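Local coordinates for glycoside hydrolase family protein (Novosphingobium sp. PP1Y, PDB 6Q2F) that acts as an alpha-L-rhamnosidase, probably hydrolysing glycosidic bonds to release alpha-L-rhamnose from rhamnosylated compounds, at residues Ala117-Asp122 against Pro489-Lys494; Arg495-Leu500 against Asn576-Tyr581; Ser645-Met650 against Val676-Val681. One frame throughout, in Å; residues are numbered along the deposited sequence.

Contact 1. Residues Ala117-Asp122 against Pro489-Lys494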
loop_
_atom_site.group_PDB
_atom_site.type_symbol
_atom_site.label_atom_id
_atom_site.label_comp_id
_atom_site.label_asym_id
_atom_site.label_seq_id
_atom_site.Cartn_x
_atom_site.Cartn_y
_atom_site.Cartn_z
ATOM N N ALA A 117 10.280 -27.458 -5.219
ATOM C CA ALA A 117 10.444 -26.043 -5.535
ATOM C C ALA A 117 11.602 -25.446 -4.762
ATOM O O ALA A 117 12.389 -24.666 -5.307
ATOM C CB ALA A 117 9.164 -25.260 -5.221
ATOM N N ALA A 118 11.729 -25.803 -3.487
ATOM C CA ALA A 118 12.791 -25.208 -2.687
ATOM C C ALA A 118 14.154 -25.679 -3.177
ATOM O O ALA A 118 15.108 -24.897 -3.230
ATOM C CB ALA A 118 12.585 -25.546 -1.206
ATOM N N HIS A 119 14.259 -26.960 -3.553
ATOM C CA HIS A 119 15.537 -27.473 -4.032
ATOM C C HIS A 119 15.880 -26.900 -5.396
ATOM O O HIS A 119 17.056 -26.677 -5.703
ATOM C CB HIS A 119 15.513 -29.001 -4.078
ATOM C CG HIS A 119 15.844 -29.637 -2.762
ATOM N ND1 HIS A 119 17.127 -29.674 -2.255
ATOM C CD2 HIS A 119 15.054 -30.228 -1.831
ATOM C CE1 HIS A 119 17.115 -30.275 -1.078
ATOM N NE2 HIS A 119 15.873 -30.638 -0.805
ATOM N N GLU A 120 14.866 -26.670 -6.232
ATOM C CA GLU A 120 15.117 -26.081 -7.541
ATOM C C GLU A 120 15.550 -24.635 -7.403
ATOM O O GLU A 120 16.427 -24.176 -8.143
ATOM C CB GLU A 120 13.873 -26.179 -8.422
ATOM C CG GLU A 120 13.612 -27.578 -8.968
ATOM C CD GLU A 120 14.658 -28.010 -9.977
ATOM O OE1 GLU A 120 14.587 -27.560 -11.144
ATOM O OE2 GLU A 120 15.555 -28.793 -9.597
ATOM N N ALA A 121 14.935 -23.888 -6.480
ATOM C CA ALA A 121 15.370 -22.510 -6.273
ATOM C C ALA A 121 16.796 -22.481 -5.745
ATOM O O ALA A 121 17.621 -21.687 -6.203
ATOM C CB ALA A 121 14.425 -21.788 -5.312
ATOM N N ASP A 122 17.109 -23.360 -4.787
ATOM C CA ASP A 122 18.481 -23.480 -4.319
ATOM C C ASP A 122 19.416 -23.813 -5.477
ATOM O O ASP A 122 20.435 -23.148 -5.673
ATOM C CB ASP A 122 18.556 -24.545 -3.231
ATOM C CG ASP A 122 19.964 -24.754 -2.715
ATOM O OD1 ASP A 122 20.481 -23.851 -2.012
ATOM O OD2 ASP A 122 20.546 -25.819 -3.003
ATOM N N PRO A 489 14.374 -29.062 6.879
ATOM C CA PRO A 489 14.979 -27.927 7.605
ATOM C C PRO A 489 16.213 -27.369 6.916
ATOM O O PRO A 489 16.532 -26.195 7.114
ATOM C CB PRO A 489 15.324 -28.509 8.990
ATOM C CG PRO A 489 14.678 -29.931 9.008
ATOM C CD PRO A 489 14.549 -30.340 7.575
ATOM N N ASP A 490 16.902 -28.162 6.091
ATOM C CA ASP A 490 18.016 -27.631 5.313
ATOM C C ASP A 490 17.553 -26.667 4.229
ATOM O O ASP A 490 18.387 -25.992 3.617
ATOM C CB ASP A 490 18.830 -28.780 4.687
ATOM C CG ASP A 490 17.964 -29.752 3.857
ATOM O OD1 ASP A 490 16.864 -30.130 4.321
ATOM O OD2 ASP A 490 18.382 -30.142 2.734
HETATM N N MSE A 491 16.253 -26.577 3.977
HETATM C CA MSE A 491 15.758 -25.746 2.887
HETATM C C MSE A 491 14.915 -24.589 3.412
HETATM O O MSE A 491 14.080 -24.053 2.700
HETATM C CB MSE A 491 14.940 -26.598 1.913
HETATM C CG MSE A 491 15.764 -27.531 1.039
HETATM SE SE MSE A 491 16.903 -26.541 -0.278
HETATM C CE MSE A 491 18.645 -27.073 0.353
ATOM N N VAL A 492 15.126 -24.214 4.669
ATOM C CA VAL A 492 14.481 -23.050 5.250
ATOM C C VAL A 492 15.556 -22.261 5.992
ATOM O O VAL A 492 16.183 -22.778 6.926
ATOM C CB VAL A 492 13.327 -23.424 6.198
ATOM C CG1 VAL A 492 12.721 -22.167 6.774
ATOM C CG2 VAL A 492 12.248 -24.249 5.455
ATOM N N GLY A 493 15.773 -21.015 5.578
ATOM C CA GLY A 493 16.794 -20.198 6.221
ATOM C C GLY A 493 17.854 -19.771 5.228
ATOM O O GLY A 493 17.579 -18.939 4.363
ATOM N N LYS A 494 19.053 -20.347 5.328
ATOM C CA LYS A 494 20.155 -19.954 4.458
ATOM C C LYS A 494 20.044 -20.545 3.059
ATOM O O LYS A 494 20.711 -20.060 2.141
ATOM C CB LYS A 494 21.483 -20.364 5.085
ATOM C CG LYS A 494 21.738 -19.631 6.401
ATOM C CD LYS A 494 23.147 -19.861 6.915
ATOM C CE LYS A 494 23.670 -18.606 7.592
ATOM N NZ LYS A 494 25.125 -18.697 7.893
HETATM O O HOH W 1 14.821 -31.009 1.867
#

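Contact 2. Residues Arg495-Leu500 against Asn576-Tyr581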
loop_
_atom_site.group_PDB
_atom_site.type_symbol
_atom_site.label_atom_id
_atom_site.label_comp_id
_atom_site.label_asym_id
_atom_site.label_seq_id
_atom_site.Cartn_x
_atom_site.Cartn_y
_atom_site.Cartn_z
ATOM N N ARG A 495 19.207 -21.563 2.876
ATOM C CA ARG A 495 19.041 -22.218 1.592
ATOM C C ARG A 495 17.563 -22.501 1.385
ATOM O O ARG A 495 16.803 -22.629 2.350
ATOM C CB ARG A 495 19.870 -23.507 1.534
ATOM C CG ARG A 495 21.389 -23.252 1.404
ATOM C CD ARG A 495 22.179 -24.552 1.466
ATOM N NE ARG A 495 22.157 -25.287 0.202
ATOM C CZ ARG A 495 22.372 -26.599 0.087
ATOM N NH1 ARG A 495 22.610 -27.342 1.165
ATOM N NH2 ARG A 495 22.330 -27.176 -1.109
ATOM N N GLY A 496 17.157 -22.594 0.121
ATOM C CA GLY A 496 15.776 -22.906 -0.204
ATOM C C GLY A 496 14.860 -21.723 0.044
ATOM O O GLY A 496 14.901 -20.735 -0.698
ATOM N N VAL A 497 14.004 -21.822 1.062
ATOM C CA VAL A 497 13.159 -20.696 1.462
ATOM C C VAL A 497 14.044 -19.682 2.190
ATOM O O VAL A 497 14.607 -19.978 3.246
ATOM C CB VAL A 497 11.992 -21.158 2.342
ATOM C CG1 VAL A 497 11.085 -19.985 2.698
ATOM C CG2 VAL A 497 11.184 -22.238 1.639
ATOM N N ARG A 498 14.212 -18.499 1.596
ATOM C CA ARG A 498 15.081 -17.482 2.170
ATOM C C ARG A 498 14.308 -16.392 2.873
ATOM O O ARG A 498 14.916 -15.592 3.592
ATOM C CB ARG A 498 15.947 -16.811 1.087
ATOM C CG ARG A 498 16.714 -17.803 0.198
ATOM C CD ARG A 498 17.628 -18.671 1.061
ATOM N NE ARG A 498 18.424 -17.858 1.965
ATOM C CZ ARG A 498 19.519 -17.191 1.608
ATOM N NH1 ARG A 498 19.946 -17.226 0.347
ATOM N NH2 ARG A 498 20.175 -16.464 2.510
ATOM N N ALA A 499 12.999 -16.301 2.648
ATOM C CA ALA A 499 12.330 -15.093 3.078
ATOM C C ALA A 499 10.874 -15.352 3.363
ATOM O O ALA A 499 10.263 -16.291 2.834
ATOM C CB ALA A 499 12.453 -13.977 2.008
ATOM N N LEU A 500 10.323 -14.456 4.163
ATOM C CA LEU A 500 8.932 -14.423 4.565
ATOM C C LEU A 500 8.327 -13.151 4.001
ATOM O O LEU A 500 8.991 -12.115 3.952
ATOM C CB LEU A 500 8.835 -14.404 6.092
ATOM C CG LEU A 500 7.936 -15.305 6.912
ATOM C CD1 LEU A 500 7.954 -16.729 6.378
ATOM C CD2 LEU A 500 8.480 -15.246 8.350
ATOM N N ASN A 576 15.384 -17.674 12.481
ATOM C CA ASN A 576 15.396 -18.794 11.551
ATOM C C ASN A 576 16.168 -18.490 10.264
ATOM O O ASN A 576 15.985 -19.188 9.262
ATOM C CB ASN A 576 13.965 -19.215 11.224
ATOM C CG ASN A 576 13.285 -19.922 12.401
ATOM O OD1 ASN A 576 13.401 -21.130 12.555
ATOM N ND2 ASN A 576 12.570 -19.148 13.238
ATOM N N ASP A 577 17.016 -17.455 10.267
ATOM C CA ASP A 577 17.849 -17.092 9.110
ATOM C C ASP A 577 17.022 -16.688 7.895
ATOM O O ASP A 577 17.465 -16.852 6.761
ATOM C CB ASP A 577 18.807 -18.226 8.721
ATOM C CG ASP A 577 19.752 -18.597 9.830
ATOM O OD1 ASP A 577 20.302 -17.685 10.466
ATOM O OD2 ASP A 577 19.940 -19.808 10.058
ATOM N N LEU A 578 15.826 -16.172 8.127
ATOM C CA LEU A 578 14.962 -15.683 7.067
ATOM C C LEU A 578 14.972 -14.155 7.045
ATOM O O LEU A 578 15.130 -13.502 8.081
ATOM C CB LEU A 578 13.529 -16.182 7.269
ATOM C CG LEU A 578 13.312 -17.706 7.225
ATOM C CD1 LEU A 578 11.920 -18.091 7.738
ATOM C CD2 LEU A 578 13.471 -18.205 5.786
ATOM N N LYS A 579 14.787 -13.590 5.850
ATOM C CA LYS A 579 14.506 -12.167 5.700
ATOM C C LYS A 579 13.003 -11.945 5.597
ATOM O O LYS A 579 12.235 -12.862 5.309
ATOM C CB LYS A 579 15.201 -11.598 4.463
ATOM C CG LYS A 579 16.687 -11.816 4.414
ATOM C CD LYS A 579 17.275 -11.304 3.098
ATOM C CE LYS A 579 18.678 -11.865 2.848
ATOM N NZ LYS A 579 18.654 -13.289 2.357
ATOM N N VAL A 580 12.587 -10.706 5.842
ATOM C CA VAL A 580 11.172 -10.327 5.781
ATOM C C VAL A 580 10.990 -9.255 4.717
ATOM O O VAL A 580 11.597 -8.178 4.807
ATOM C CB VAL A 580 10.656 -9.830 7.133
ATOM C CG1 VAL A 580 9.160 -9.500 7.053
ATOM C CG2 VAL A 580 10.914 -10.872 8.158
ATOM N N TYR A 581 10.181 -9.568 3.703
ATOM C CA TYR A 581 9.538 -8.570 2.854
ATOM C C TYR A 581 8.273 -8.093 3.559
ATOM O O TYR A 581 7.414 -8.908 3.912
ATOM C CB TYR A 581 9.165 -9.161 1.501
ATOM C CG TYR A 581 10.310 -9.428 0.574
ATOM C CD1 TYR A 581 11.066 -10.576 0.688
ATOM C CD2 TYR A 581 10.606 -8.537 -0.458
ATOM C CE1 TYR A 581 12.113 -10.812 -0.172
ATOM C CE2 TYR A 581 11.615 -8.771 -1.331
ATOM C CZ TYR A 581 12.373 -9.901 -1.196
ATOM O OH TYR A 581 13.402 -10.107 -2.070
HETATM O O HOH W 2 17.675 -15.499 4.145
HETATM O O HOH W 3 20.262 -16.356 5.523
#

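Contact 3. Residues Ser645-Met650 against Val676-Val681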
loop_
_atom_site.group_PDB
_atom_site.type_symbol
_atom_site.label_atom_id
_atom_site.label_comp_id
_atom_site.label_asym_id
_atom_site.label_seq_id
_atom_site.Cartn_x
_atom_site.Cartn_y
_atom_site.Cartn_z
ATOM N N SER A 645 4.318 -5.285 -8.068
ATOM C CA SER A 645 4.434 -4.417 -9.241
ATOM C C SER A 645 3.477 -4.840 -10.347
ATOM O O SER A 645 3.536 -5.974 -10.827
ATOM C CB SER A 645 5.871 -4.397 -9.781
ATOM O OG SER A 645 6.797 -3.956 -8.820
HETATM N N MSE A 646 2.629 -3.904 -10.766
HETATM C CA MSE A 646 1.928 -3.955 -12.045
HETATM C C MSE A 646 0.753 -4.878 -12.031
HETATM O O MSE A 646 0.397 -5.492 -13.056
HETATM C CB MSE A 646 2.883 -4.341 -13.179
HETATM C CG MSE A 646 3.891 -3.258 -13.404
HETATM SE SE MSE A 646 5.118 -3.563 -14.874
HETATM C CE MSE A 646 6.116 -4.757 -13.997
ATOM N N THR A 647 0.127 -4.958 -10.868
ATOM C CA THR A 647 -1.158 -5.623 -10.787
ATOM C C THR A 647 -2.111 -4.975 -11.777
ATOM O O THR A 647 -2.129 -3.749 -11.933
ATOM C CB THR A 647 -1.723 -5.538 -9.373
ATOM O OG1 THR A 647 -0.779 -6.100 -8.460
ATOM C CG2 THR A 647 -3.034 -6.309 -9.313
ATOM N N ALA A 648 -2.878 -5.808 -12.472
ATOM C CA ALA A 648 -3.808 -5.352 -13.487
ATOM C C ALA A 648 -5.134 -6.066 -13.302
ATOM O O ALA A 648 -5.180 -7.238 -12.927
ATOM C CB ALA A 648 -3.269 -5.613 -14.895
ATOM N N SER A 649 -6.208 -5.348 -13.582
ATOM C CA SER A 649 -7.556 -5.861 -13.409
ATOM C C SER A 649 -8.298 -5.841 -14.740
ATOM O O SER A 649 -8.348 -4.805 -15.405
ATOM C CB SER A 649 -8.297 -5.036 -12.349
ATOM O OG SER A 649 -9.639 -5.430 -12.273
HETATM N N MSE A 650 -8.856 -6.991 -15.121
HETATM C CA MSE A 650 -9.722 -7.122 -16.288
HETATM C C MSE A 650 -9.054 -6.621 -17.573
HETATM O O MSE A 650 -9.634 -5.861 -18.347
HETATM C CB MSE A 650 -11.042 -6.396 -16.037
HETATM C CG MSE A 650 -11.872 -7.056 -14.948
HETATM SE SE MSE A 650 -13.597 -6.222 -14.658
HETATM C CE MSE A 650 -13.103 -4.618 -13.670
ATOM N N VAL A 676 8.738 -6.616 -7.515
ATOM C CA VAL A 676 8.257 -7.980 -7.367
ATOM C C VAL A 676 7.017 -8.057 -8.250
ATOM O O VAL A 676 5.957 -7.520 -7.898
ATOM C CB VAL A 676 7.960 -8.349 -5.905
ATOM C CG1 VAL A 676 7.613 -9.853 -5.800
ATOM C CG2 VAL A 676 9.181 -8.009 -5.018
ATOM N N ILE A 677 7.167 -8.623 -9.421
ATOM C CA ILE A 677 6.091 -8.623 -10.368
ATOM C C ILE A 677 4.905 -9.465 -10.028
ATOM O O ILE A 677 5.023 -10.606 -9.789
ATOM C CB ILE A 677 6.589 -8.958 -11.776
ATOM C CG1 ILE A 677 7.680 -7.999 -12.177
ATOM C CG2 ILE A 677 5.458 -8.912 -12.771
ATOM C CD1 ILE A 677 8.678 -8.562 -13.131
ATOM N N HIS A 678 3.763 -8.836 -10.032
ATOM C CA HIS A 678 2.510 -9.474 -9.813
ATOM C C HIS A 678 1.905 -9.747 -11.174
ATOM O O HIS A 678 1.467 -8.816 -11.774
ATOM C CB HIS A 678 1.615 -8.501 -9.094
ATOM C CG HIS A 678 0.292 -9.056 -8.717
ATOM N ND1 HIS A 678 -0.693 -9.307 -9.631
ATOM C CD2 HIS A 678 -0.210 -9.404 -7.521
ATOM C CE1 HIS A 678 -1.736 -9.808 -9.019
ATOM N NE2 HIS A 678 -1.471 -9.872 -7.736
ATOM N N THR A 679 1.835 -10.979 -11.665
ATOM C CA THR A 679 2.361 -12.194 -11.097
ATOM C C THR A 679 2.806 -13.162 -12.176
ATOM O O THR A 679 2.624 -12.959 -13.328
ATOM C CB THR A 679 1.339 -13.088 -10.380
ATOM O OG1 THR A 679 0.013 -12.759 -10.724
ATOM C CG2 THR A 679 1.550 -13.143 -9.013
ATOM N N SER A 680 3.388 -14.240 -11.720
ATOM C CA SER A 680 3.834 -15.303 -12.504
ATOM C C SER A 680 3.152 -16.534 -11.936
ATOM O O SER A 680 3.708 -17.239 -11.154
ATOM C CB SER A 680 5.331 -15.415 -12.412
ATOM O OG SER A 680 5.834 -16.262 -13.364
ATOM N N VAL A 681 1.922 -16.765 -12.338
ATOM C CA VAL A 681 1.184 -17.942 -11.915
ATOM C C VAL A 681 1.938 -19.202 -12.339
ATOM O O VAL A 681 2.522 -19.270 -13.426
ATOM C CB VAL A 681 -0.235 -17.876 -12.508
ATOM C CG1 VAL A 681 -0.851 -19.254 -12.606
ATOM C CG2 VAL A 681 -1.120 -16.974 -11.659
#

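Contact 1. Residues Ala117-Asp122 against Pro489-Lys494
Met491, present as selenomethionine, lays its side chain over one face of the His119 ring. Two of its atoms do so side by side: CG lies 3.8 Å from the centroid of the His119 ring, a CH-pi contact only 20° off the ring normal, while SE lies 3.9 Å from the same centroid in a Met-aromatic contact made here by selenium. The selenium also reaches down to the helix, 3.9 Å from Asp122 CB. At the root of the chain, Met491 CB meets Ala118 CB at 4.0 Å; a small alanine suits this spot because the helix and the turn come close here. Bends at chi2 (-68°) and chi3 let the methionine turn over the ring instead of running straight past it. His119 in turn has CG beside its own backbone N (chi1 -85°), which carries the ring out to meet it. The ring nitrogen NE2 hydrogen-bonds a water at 2.9 Å, and that water donates a weak bond to Asp490 OD1. The carboxylate of Asp122 is engaged outside the pair, in a salt bridge to Arg495. Helix 108-124 carries Ala118 against Ala487 and Leu128, and backbone bonding of Met491 to Val497 fixes the turn just ahead of the next barrel strand. Helix and turn are thus joined by dispersion and a polarisable atom over a flat ring, with no direct hydrogen bond between them; nearby Asp490, bridged to the ring by water, might modestly favour a protonated His119.

Contact 2. Residues Arg495-Leu500 against Asn576-Tyr581
Three backbone hydrogen bonds join these neighbouring parallel strands of the barrel. Lys579 N reaches Arg498 O at 3.0 Å, nearly straight and in the carbonyl plane; Leu500 N meets Lys579 O at 2.7 Å; Tyr581 N then returns to Leu500 O at 2.8 Å, the most bent of the three at 147°. The last two approach almost along the C=O axis. Ala499 pairs with Lys579 and Leu500 with Val580, and CA-H...O contacts fill in between, such as Ala499 CA to Lys579 O at 3.2 Å.

Apolar packing divides by face. On the side of Leu500 and Val580, helices 469-487 and 543-575 pack on the sheet, and Leu578 brings CD2 to 3.3 Å from Val497 O, against the backbone of the neighbouring strand. On the side of Ala499, the small methyl CB lies close beside the edge of the Tyr581 ring, 3.9 Å from CE1; the Tyr581 hydroxyl bonds Glu127 and Arg674.

At the polar end two like charges come close. Arg498 and Lys579 run side by side the same way, NZ over a face of the guanidinium and 3.5 Å from NH2. A water accepts from Lys579 NZ at 3.0 Å and weakly from Arg498 NH2, while Arg498 O and Asp577 O are within its donating range; a second water links NH2 to Asp577 O. Arg498 NE is held by Gly493 O. Asp577, at positive phi, closes helix 543-575 in a Schellman motif. The carbonyls and waters probably offset the like charges, though the nearby guanidinium of Arg498 could lower the pKa of Lys579.

Contact 3. Residues Ser645-Met650 against Val676-Val681
His678 sets its ring anti to the backbone N (chi1 -176°), which swings it toward Thr647. Thr647 has OG1 beside its backbone N and CG2 anti to it (chi1 -57°), so its branched side chain puts hydroxyl and methyl over the flat ring together: OG1 hangs 3.2 Å from His678 CG, and CG2 makes a CH-pi contact, 4.0 Å from the centroid of the His678 ring. Thr679 CG2, after a cis peptide bond, lies over the opposite face, so the imidazole is held between it and both branches of Thr647. A histidine suits the place because ND1 can still hydrogen-bond Gly698 O, which fixes the ring's rotation. The strands belong to a beta-alpha-beta unit, strand 642-649, helix 657-670 and strand 674-677, the last two strands of a parallel beta/alpha barrel; Glu644, beside Ser645, is a sodium ligand, and the His678 side chain lies about 7 Å from that ion. Ser645 N bonds Val676 O at 2.8 Å, and His678 N bonds Ser645 O at 3.0 Å, both donors above the carbonyl plane. Ser645 OG, beside its backbone N, bonds Glu667. Met646, a selenomethionine, bends at chi3 to lay CE 4.0 Å from Ile677 CG1, beneath helix 657-670.

Overall arrangement
From the N terminus, contact 1 opens on helix 108-124, which leads into strand 127-131, and closes, after 366 intervening residues, in the turn before strand 497-502; the intervening chain includes several antiparallel sheets. Contact 2 opens at the very next residue and closes across helix 543-575. Contact 3 follows, spanning the short crossover through helix 657-670. The three run in series, so none nests within or crosses another. Contacts 1 and 2 adjoin directly, sharing backbone and side-chain bonds, whereas contact 3 lies farther round the same barrel, its centre about 22 Å from that of contact 2. Strand 674-677 finally pairs with strand 56-62, closing the barrel.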